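Local coordinates for protein yeast glycogen phosphorylase (Saccharomyces cerevisiae, PDB 1YGP) that is a glycogen phosphorylase of the carbohydrate phosphorylase family, in the GT-B clan, and binds pyridoxal-5'-phosphate, at residues Thr244-Arg256 against Leu423-Phe437. Sequence-based numbering, arbitrary orientation.
Sequences TTLSASQWIGGER and LLPRHLEIIYDINWF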
ATOM      1  N   THR A 244      12.169 -41.773 -17.998  1.00 49.98           N
ATOM      2  CA  THR A 244      10.778 -42.050 -17.715  1.00 47.15           C
ATOM      3  C   THR A 244      10.237 -41.195 -16.576  1.00 42.92           C
ATOM      4  O   THR A 244      10.651 -41.302 -15.421  1.00 44.08           O
ATOM      5  CB  THR A 244      10.763 -43.571 -17.463  1.00 49.26           C
ATOM      6  OG1 THR A 244      11.334 -44.029 -18.692  1.00 54.64           O
ATOM      7  CG2 THR A 244       9.438 -44.240 -17.140  1.00 41.16           C
ATOM      8  N   THR A 245       9.311 -40.349 -17.001  1.00 36.00           N
ATOM      9  CA  THR A 245       8.552 -39.424 -16.196  1.00 29.22           C
ATOM     10  C   THR A 245       8.174 -39.870 -14.788  1.00 27.17           C
ATOM     11  O   THR A 245       8.179 -39.070 -13.860  1.00 27.14           O
ATOM     12  CB  THR A 245       7.312 -39.108 -17.028  1.00 28.48           C
ATOM     13  OG1 THR A 245       7.746 -38.742 -18.329  1.00 31.88           O
ATOM     14  CG2 THR A 245       6.489 -38.018 -16.409  1.00 37.13           C
ATOM     15  N   LEU A 246       7.829 -41.157 -14.624  1.00 24.72           N
ATOM     16  CA  LEU A 246       7.366 -41.702 -13.358  1.00 20.80           C
ATOM     17  C   LEU A 246       8.298 -41.442 -12.189  1.00 20.60           C
ATOM     18  O   LEU A 246       7.876 -41.524 -11.038  1.00 21.82           O
ATOM     19  CB  LEU A 246       7.173 -43.219 -13.436  1.00 21.94           C
ATOM     20  CG  LEU A 246       6.069 -44.033 -14.152  1.00 25.37           C
ATOM     21  CD1 LEU A 246       4.734 -43.455 -13.775  1.00 24.49           C
ATOM     22  CD2 LEU A 246       6.199 -43.988 -15.665  1.00 28.97           C
ATOM     23  N   SER A 247       9.556 -41.121 -12.462  1.00 21.11           N
ATOM     24  CA  SER A 247      10.550 -41.052 -11.422  1.00 22.53           C
ATOM     25  C   SER A 247      10.729 -39.668 -10.867  1.00 23.88           C
ATOM     26  O   SER A 247      10.461 -38.671 -11.535  1.00 24.82           O
ATOM     27  CB  SER A 247      11.859 -41.536 -11.978  1.00 21.32           C
ATOM     28  OG  SER A 247      12.747 -41.754 -10.898  1.00 34.07           O
ATOM     29  N   ALA A 248      11.260 -39.594  -9.647  1.00 24.88           N
ATOM     30  CA  ALA A 248      11.545 -38.310  -9.035  1.00 25.42           C
ATOM     31  C   ALA A 248      12.490 -37.570  -9.971  1.00 26.80           C
ATOM     32  O   ALA A 248      13.563 -38.056 -10.321  1.00 30.04           O
ATOM     33  CB  ALA A 248      12.219 -38.506  -7.705  1.00 23.34           C
ATOM     34  N   SER A 249      11.980 -36.462 -10.472  1.00 29.69           N
ATOM     35  CA  SER A 249      12.678 -35.647 -11.440  1.00 30.07           C
ATOM     36  C   SER A 249      12.982 -34.283 -10.849  1.00 26.29           C
ATOM     37  O   SER A 249      12.372 -33.910  -9.848  1.00 25.61           O
ATOM     38  CB  SER A 249      11.798 -35.508 -12.653  1.00 34.36           C
ATOM     39  OG  SER A 249      11.463 -36.762 -13.224  1.00 38.32           O
ATOM     40  N   GLN A 250      13.902 -33.518 -11.425  1.00 25.00           N
ATOM     41  CA  GLN A 250      14.228 -32.211 -10.907  1.00 24.15           C
ATOM     42  C   GLN A 250      13.795 -31.145 -11.894  1.00 24.25           C
ATOM     43  O   GLN A 250      14.153 -31.158 -13.082  1.00 22.99           O
ATOM     44  CB  GLN A 250      15.731 -32.075 -10.681  1.00 21.98           C
ATOM     45  N   TRP A 251      12.950 -30.245 -11.397  1.00 22.04           N
ATOM     46  CA  TRP A 251      12.527 -29.103 -12.182  1.00 20.12           C
ATOM     47  C   TRP A 251      13.494 -27.979 -11.821  1.00 21.33           C
ATOM     48  O   TRP A 251      13.575 -27.513 -10.678  1.00 14.64           O
ATOM     49  CB  TRP A 251      11.095 -28.717 -11.822  1.00 13.03           C
ATOM     50  CG  TRP A 251      10.486 -27.546 -12.592  1.00 14.04           C
ATOM     51  CD1 TRP A 251      11.028 -26.986 -13.731  1.00 14.54           C
ATOM     52  CD2 TRP A 251       9.334 -26.910 -12.219  1.00 15.44           C
ATOM     53  NE1 TRP A 251      10.229 -26.001 -14.066  1.00  8.78           N
ATOM     54  CE2 TRP A 251       9.213 -25.916 -13.201  1.00 12.28           C
ATOM     55  CE3 TRP A 251       8.392 -27.030 -11.199  1.00 15.27           C
ATOM     56  CZ2 TRP A 251       8.149 -25.029 -13.171  1.00 12.74           C
ATOM     57  CZ3 TRP A 251       7.326 -26.138 -11.173  1.00 16.03           C
ATOM     58  CH2 TRP A 251       7.208 -25.148 -12.148  1.00 14.56           C
ATOM     59  N   ILE A 252      14.308 -27.608 -12.796  1.00 23.55           N
ATOM     60  CA  ILE A 252      15.216 -26.487 -12.658  1.00 25.40           C
ATOM     61  C   ILE A 252      14.461 -25.428 -13.443  1.00 26.62           C
ATOM     62  O   ILE A 252      14.533 -25.361 -14.670  1.00 26.83           O
ATOM     63  CB  ILE A 252      16.549 -26.865 -13.296  1.00 24.43           C
ATOM     64  CG1 ILE A 252      17.139 -28.035 -12.543  1.00 26.83           C
ATOM     65  CG2 ILE A 252      17.494 -25.674 -13.280  1.00 25.90           C
ATOM     66  CD1 ILE A 252      18.334 -28.692 -13.273  1.00 37.23           C
ATOM     67  N   GLY A 253      13.639 -24.665 -12.729  1.00 28.66           N
ATOM     68  CA  GLY A 253      12.793 -23.639 -13.328  1.00 29.13           C
ATOM     69  C   GLY A 253      13.534 -22.387 -13.776  1.00 26.07           C
ATOM     70  O   GLY A 253      14.713 -22.219 -13.483  1.00 32.11           O
ATOM     71  N   GLY A 254      12.856 -21.475 -14.455  1.00 21.16           N
ATOM     72  CA  GLY A 254      13.517 -20.288 -14.950  1.00 21.18           C
ATOM     73  C   GLY A 254      13.082 -18.985 -14.291  1.00 22.30           C
ATOM     74  O   GLY A 254      13.744 -17.977 -14.495  1.00 26.48           O
ATOM     75  N   GLU A 255      12.009 -18.872 -13.522  1.00 21.35           N
ATOM     76  CA  GLU A 255      11.621 -17.615 -12.909  1.00 18.52           C
ATOM     77  C   GLU A 255      11.080 -18.000 -11.553  1.00 18.30           C
ATOM     78  O   GLU A 255      10.568 -19.124 -11.399  1.00 22.07           O
ATOM     79  CB  GLU A 255      10.559 -16.985 -13.776  1.00 22.96           C
ATOM     80  CG  GLU A 255      10.003 -15.625 -13.360  1.00 31.65           C
ATOM     81  CD  GLU A 255       9.007 -15.045 -14.363  1.00 37.04           C
ATOM     82  OE1 GLU A 255       9.247 -15.182 -15.567  1.00 41.45           O
ATOM     83  OE2 GLU A 255       7.999 -14.457 -13.954  1.00 36.61           O
ATOM     84  N   ARG A 256      11.209 -17.144 -10.548  1.00 15.15           N
ATOM     85  CA  ARG A 256      10.664 -17.454  -9.236  1.00 18.89           C
ATOM     86  C   ARG A 256      10.039 -16.182  -8.749  1.00 13.59           C
ATOM     87  O   ARG A 256      10.637 -15.120  -8.910  1.00 17.43           O
ATOM     88  CB  ARG A 256      11.677 -17.832  -8.156  1.00 25.14           C
ATOM     89  CG  ARG A 256      12.635 -19.009  -8.399  1.00 36.89           C
ATOM     90  CD  ARG A 256      13.196 -19.605  -7.097  1.00 43.32           C
ATOM     91  NE  ARG A 256      13.379 -18.597  -6.054  1.00 50.58           N
ATOM     92  CZ  ARG A 256      13.561 -18.914  -4.766  1.00 53.70           C
ATOM     93  NH1 ARG A 256      13.612 -20.185  -4.344  1.00 52.32           N
ATOM     94  NH2 ARG A 256      13.588 -17.929  -3.864  1.00 53.16           N
ATOM     95  N   LEU A 423       5.489 -23.259 -19.982  1.00 18.53           N
ATOM     96  CA  LEU A 423       5.336 -22.563 -18.726  1.00 21.52           C
ATOM     97  C   LEU A 423       5.471 -23.535 -17.575  1.00 21.99           C
ATOM     98  O   LEU A 423       5.992 -23.182 -16.512  1.00 22.74           O
ATOM     99  CB  LEU A 423       3.973 -21.892 -18.764  1.00 23.62           C
ATOM    100  CG  LEU A 423       3.548 -20.722 -17.891  1.00 28.65           C
ATOM    101  CD1 LEU A 423       2.589 -21.259 -16.865  1.00 25.12           C
ATOM    102  CD2 LEU A 423       4.761 -19.973 -17.335  1.00 27.70           C
ATOM    103  N   LEU A 424       5.013 -24.766 -17.778  1.00 22.16           N
ATOM    104  CA  LEU A 424       5.008 -25.770 -16.740  1.00 23.16           C
ATOM    105  C   LEU A 424       5.525 -27.122 -17.272  1.00 22.55           C
ATOM    106  O   LEU A 424       4.726 -28.064 -17.410  1.00 29.64           O
ATOM    107  CB  LEU A 424       3.543 -25.826 -16.189  1.00 16.10           C
ATOM    108  CG  LEU A 424       2.917 -24.529 -15.593  1.00 11.71           C
ATOM    109  CD1 LEU A 424       1.554 -24.779 -15.006  1.00  7.41           C
ATOM    110  CD2 LEU A 424       3.774 -24.020 -14.464  1.00  7.96           C
ATOM    111  N   PRO A 425       6.837 -27.321 -17.536  1.00 16.85           N
ATOM    112  CA  PRO A 425       7.365 -28.537 -18.144  1.00 14.28           C
ATOM    113  C   PRO A 425       7.127 -29.850 -17.400  1.00 13.67           C
ATOM    114  O   PRO A 425       6.661 -30.833 -17.975  1.00 13.37           O
ATOM    115  CB  PRO A 425       8.833 -28.228 -18.358  1.00 12.61           C
ATOM    116  CG  PRO A 425       9.166 -27.002 -17.557  1.00 12.85           C
ATOM    117  CD  PRO A 425       7.847 -26.264 -17.600  1.00 16.80           C
ATOM    118  N   ARG A 426       7.359 -29.911 -16.091  1.00 14.68           N
ATOM    119  CA  ARG A 426       7.136 -31.136 -15.320  1.00 12.92           C
ATOM    120  C   ARG A 426       5.659 -31.464 -15.165  1.00 11.37           C
ATOM    121  O   ARG A 426       5.260 -32.626 -15.187  1.00 14.01           O
ATOM    122  CB  ARG A 426       7.780 -30.982 -13.937  1.00 11.90           C
ATOM    123  CG  ARG A 426       7.645 -32.164 -12.996  1.00 17.52           C
ATOM    124  CD  ARG A 426       8.386 -33.350 -13.588  1.00 22.74           C
ATOM    125  NE  ARG A 426       8.570 -34.446 -12.649  1.00 19.78           N
ATOM    126  CZ  ARG A 426       8.179 -35.673 -12.954  1.00 20.71           C
ATOM    127  NH1 ARG A 426       7.607 -35.946 -14.125  1.00 18.00           N
ATOM    128  NH2 ARG A 426       8.381 -36.652 -12.083  1.00 18.94           N
ATOM    129  N   HIS A 427       4.799 -30.450 -15.044  1.00 13.63           N
ATOM    130  CA  HIS A 427       3.373 -30.686 -14.845  1.00 13.56           C
ATOM    131  C   HIS A 427       2.804 -31.201 -16.155  1.00 13.69           C
ATOM    132  O   HIS A 427       1.839 -31.950 -16.086  1.00 16.62           O
ATOM    133  CB  HIS A 427       2.621 -29.423 -14.448  1.00 13.18           C
ATOM    134  CG  HIS A 427       3.058 -28.853 -13.106  1.00 11.08           C
ATOM    135  ND1 HIS A 427       2.545 -29.133 -11.923  1.00 15.31           N
ATOM    136  CD2 HIS A 427       4.073 -27.929 -12.907  1.00 12.36           C
ATOM    137  CE1 HIS A 427       3.186 -28.426 -11.026  1.00 11.41           C
ATOM    138  NE2 HIS A 427       4.103 -27.710 -11.617  1.00 12.14           N
ATOM    139  N   LEU A 428       3.364 -30.875 -17.328  1.00 10.50           N
ATOM    140  CA  LEU A 428       2.953 -31.548 -18.559  1.00 15.00           C
ATOM    141  C   LEU A 428       3.323 -33.035 -18.528  1.00 17.94           C
ATOM    142  O   LEU A 428       2.555 -33.899 -18.954  1.00 23.39           O
ATOM    143  CB  LEU A 428       3.630 -30.980 -19.790  1.00 10.88           C
ATOM    144  CG  LEU A 428       2.760 -30.770 -21.013  1.00 12.26           C
ATOM    145  CD1 LEU A 428       3.707 -30.663 -22.163  1.00 17.61           C
ATOM    146  CD2 LEU A 428       1.815 -31.909 -21.314  1.00 12.72           C
ATOM    147  N   GLU A 429       4.515 -33.376 -18.046  1.00 21.29           N
ATOM    148  CA  GLU A 429       4.966 -34.751 -17.964  1.00 17.45           C
ATOM    149  C   GLU A 429       3.975 -35.556 -17.133  1.00 17.48           C
ATOM    150  O   GLU A 429       3.456 -36.588 -17.571  1.00 21.17           O
ATOM    151  CB  GLU A 429       6.330 -34.802 -17.315  1.00 14.70           C
ATOM    152  CG  GLU A 429       7.502 -34.244 -18.093  1.00 14.95           C
ATOM    153  CD  GLU A 429       8.880 -34.515 -17.471  1.00 24.36           C
ATOM    154  OE1 GLU A 429       8.984 -35.097 -16.384  1.00 25.40           O
ATOM    155  OE2 GLU A 429       9.881 -34.141 -18.094  1.00 26.84           O
ATOM    156  N   ILE A 430       3.632 -35.067 -15.945  1.00 15.04           N
ATOM    157  CA  ILE A 430       2.711 -35.792 -15.087  1.00 11.43           C
ATOM    158  C   ILE A 430       1.321 -35.850 -15.739  1.00 12.70           C
ATOM    159  O   ILE A 430       0.671 -36.901 -15.646  1.00 12.02           O
ATOM    160  CB  ILE A 430       2.722 -35.099 -13.684  1.00  8.75           C
ATOM    161  CG1 ILE A 430       4.143 -35.070 -13.130  1.00  6.88           C
ATOM    162  CG2 ILE A 430       1.910 -35.898 -12.687  1.00  6.52           C
ATOM    163  CD1 ILE A 430       4.356 -34.375 -11.787  1.00  2.08           C
ATOM    164  N   ILE A 431       0.843 -34.839 -16.483  1.00 10.38           N
ATOM    165  CA  ILE A 431      -0.468 -34.954 -17.110  1.00 12.96           C
ATOM    166  C   ILE A 431      -0.437 -36.036 -18.181  1.00 16.06           C
ATOM    167  O   ILE A 431      -1.400 -36.808 -18.297  1.00 21.90           O
ATOM    168  CB  ILE A 431      -0.906 -33.603 -17.707  1.00  9.68           C
ATOM    169  CG1 ILE A 431      -1.039 -32.624 -16.548  1.00 14.44           C
ATOM    170  CG2 ILE A 431      -2.265 -33.702 -18.415  1.00  8.40           C
ATOM    171  CD1 ILE A 431      -1.417 -31.171 -16.893  1.00 21.92           C
ATOM    172  N   TYR A 432       0.654 -36.178 -18.940  1.00 14.97           N
ATOM    173  CA  TYR A 432       0.741 -37.267 -19.898  1.00 10.26           C
ATOM    174  C   TYR A 432       0.720 -38.599 -19.166  1.00 12.26           C
ATOM    175  O   TYR A 432      -0.047 -39.482 -19.559  1.00 12.42           O
ATOM    176  CB  TYR A 432       2.010 -37.134 -20.722  1.00  2.00           C
ATOM    177  CG  TYR A 432       1.891 -36.127 -21.864  1.00  2.83           C
ATOM    178  CD1 TYR A 432       0.633 -35.779 -22.349  1.00  3.02           C
ATOM    179  CD2 TYR A 432       3.034 -35.596 -22.474  1.00  2.00           C
ATOM    180  CE1 TYR A 432       0.500 -34.928 -23.429  1.00  3.47           C
ATOM    181  CE2 TYR A 432       2.905 -34.733 -23.557  1.00  4.58           C
ATOM    182  CZ  TYR A 432       1.627 -34.407 -24.025  1.00  9.01           C
ATOM    183  OH  TYR A 432       1.453 -33.546 -25.092  1.00 16.19           O
ATOM    184  N   ASP A 433       1.450 -38.752 -18.059  1.00 12.62           N
ATOM    185  CA  ASP A 433       1.432 -39.998 -17.305  1.00 18.06           C
ATOM    186  C   ASP A 433       0.075 -40.374 -16.742  1.00 18.64           C
ATOM    187  O   ASP A 433      -0.395 -41.498 -16.949  1.00 22.26           O
ATOM    188  CB  ASP A 433       2.398 -39.939 -16.146  1.00 22.55           C
ATOM    189  CG  ASP A 433       3.863 -40.192 -16.477  1.00 27.14           C
ATOM    190  OD1 ASP A 433       4.280 -40.125 -17.638  1.00 27.01           O
ATOM    191  OD2 ASP A 433       4.599 -40.454 -15.530  1.00 31.86           O
ATOM    192  N   ILE A 434      -0.566 -39.417 -16.070  1.00 17.43           N
ATOM    193  CA  ILE A 434      -1.893 -39.561 -15.490  1.00 12.92           C
ATOM    194  C   ILE A 434      -2.854 -40.080 -16.563  1.00 14.79           C
ATOM    195  O   ILE A 434      -3.542 -41.090 -16.380  1.00 17.38           O
ATOM    196  CB  ILE A 434      -2.278 -38.147 -14.922  1.00 11.70           C
ATOM    197  CG1 ILE A 434      -1.548 -37.925 -13.583  1.00  6.62           C
ATOM    198  CG2 ILE A 434      -3.800 -38.010 -14.764  1.00 14.46           C
ATOM    199  CD1 ILE A 434      -1.653 -36.509 -12.960  1.00  2.00           C
ATOM    200  N   ASN A 435      -2.849 -39.433 -17.731  1.00 20.13           N
ATOM    201  CA  ASN A 435      -3.728 -39.792 -18.838  1.00 22.26           C
ATOM    202  C   ASN A 435      -3.444 -41.189 -19.351  1.00 25.47           C
ATOM    203  O   ASN A 435      -4.377 -41.906 -19.717  1.00 29.21           O
ATOM    204  CB  ASN A 435      -3.571 -38.829 -20.015  1.00 16.28           C
ATOM    205  CG  ASN A 435      -4.613 -39.072 -21.100  1.00 13.71           C
ATOM    206  OD1 ASN A 435      -5.804 -38.929 -20.884  1.00 11.64           O
ATOM    207  ND2 ASN A 435      -4.309 -39.391 -22.338  1.00 19.31           N
ATOM    208  N   TRP A 436      -2.168 -41.594 -19.341  1.00 26.76           N
ATOM    209  CA  TRP A 436      -1.757 -42.883 -19.867  1.00 26.19           C
ATOM    210  C   TRP A 436      -2.377 -44.001 -19.071  1.00 25.10           C
ATOM    211  O   TRP A 436      -3.093 -44.838 -19.629  1.00 27.81           O
ATOM    212  CB  TRP A 436      -0.233 -43.063 -19.825  1.00 27.49           C
ATOM    213  CG  TRP A 436       0.193 -44.381 -20.447  1.00 26.16           C
ATOM    214  CD1 TRP A 436       0.588 -45.407 -19.634  1.00 27.22           C
ATOM    215  CD2 TRP A 436       0.214 -44.698 -21.790  1.00 26.10           C
ATOM    216  NE1 TRP A 436       0.856 -46.391 -20.458  1.00 33.08           N
ATOM    217  CE2 TRP A 436       0.657 -46.030 -21.739  1.00 28.31           C
ATOM    218  CE3 TRP A 436      -0.053 -44.110 -23.029  1.00 20.83           C
ATOM    219  CZ2 TRP A 436       0.841 -46.778 -22.909  1.00 19.24           C
ATOM    220  CZ3 TRP A 436       0.128 -44.854 -24.204  1.00 21.18           C
ATOM    221  CH2 TRP A 436       0.573 -46.176 -24.143  1.00 22.20           C
ATOM    222  N   PHE A 437      -2.121 -44.024 -17.775  1.00 19.69           N
ATOM    223  CA  PHE A 437      -2.689 -45.077 -16.980  1.00 19.95           C
ATOM    224  C   PHE A 437      -4.221 -45.034 -17.020  1.00 21.12           C
ATOM    225  O   PHE A 437      -4.847 -46.093 -17.104  1.00 23.09           O
ATOM    226  CB  PHE A 437      -2.160 -44.933 -15.574  1.00 23.63           C
ATOM    227  CG  PHE A 437      -0.647 -45.074 -15.491  1.00 29.90           C
ATOM    228  CD1 PHE A 437      -0.011 -46.226 -15.950  1.00 30.42           C
ATOM    229  CD2 PHE A 437       0.114 -44.046 -14.933  1.00 30.85           C
ATOM    230  CE1 PHE A 437       1.376 -46.335 -15.844  1.00 27.13           C
ATOM    231  CE2 PHE A 437       1.499 -44.170 -14.834  1.00 27.16           C
ATOM    232  CZ  PHE A 437       2.130 -45.312 -15.288  1.00 24.78           C
TER
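R426, on the first turn of helix 425-445, and T245, in the type I turn T244-S247, show how one arginine can hold a loop against a helix. Its NH2 donates to T245 O at 3.0 Å, nearly in line with the carbonyl bond, while NH1 adds a weaker bond to the same oxygen. The acceptor is thus gripped twice by one guanidinium. On the cation's side, E429 OE1 forms a salt bridge with NH1 at 2.8 Å, and D383 OD1 pairs with NH2 while also accepting from S249 N. S249 OG lies over one face of the guanidinium without bonding to it, turning instead to S247 O, 2.7 Å away. I430 CD1 covers the opposite face. T245 OG1 lies beside the backbone N (chi1 -51°), which leaves CG2 anti to it, among R426, E429 and D433; beyond it, L246 CD1 meets the edge of F437. Toward the helix start, H427 and the six-membered ring of W251 form an offset edge-to-face pair, planes at 87°, while W251 NE1 is satisfied by Y233 O. E429 and D383 offset R426's charge and probably restrict its rotation, holding N-H groups toward T245 O; the indole packs against the helix start from strand 250-252, itself paired with strand 235-237.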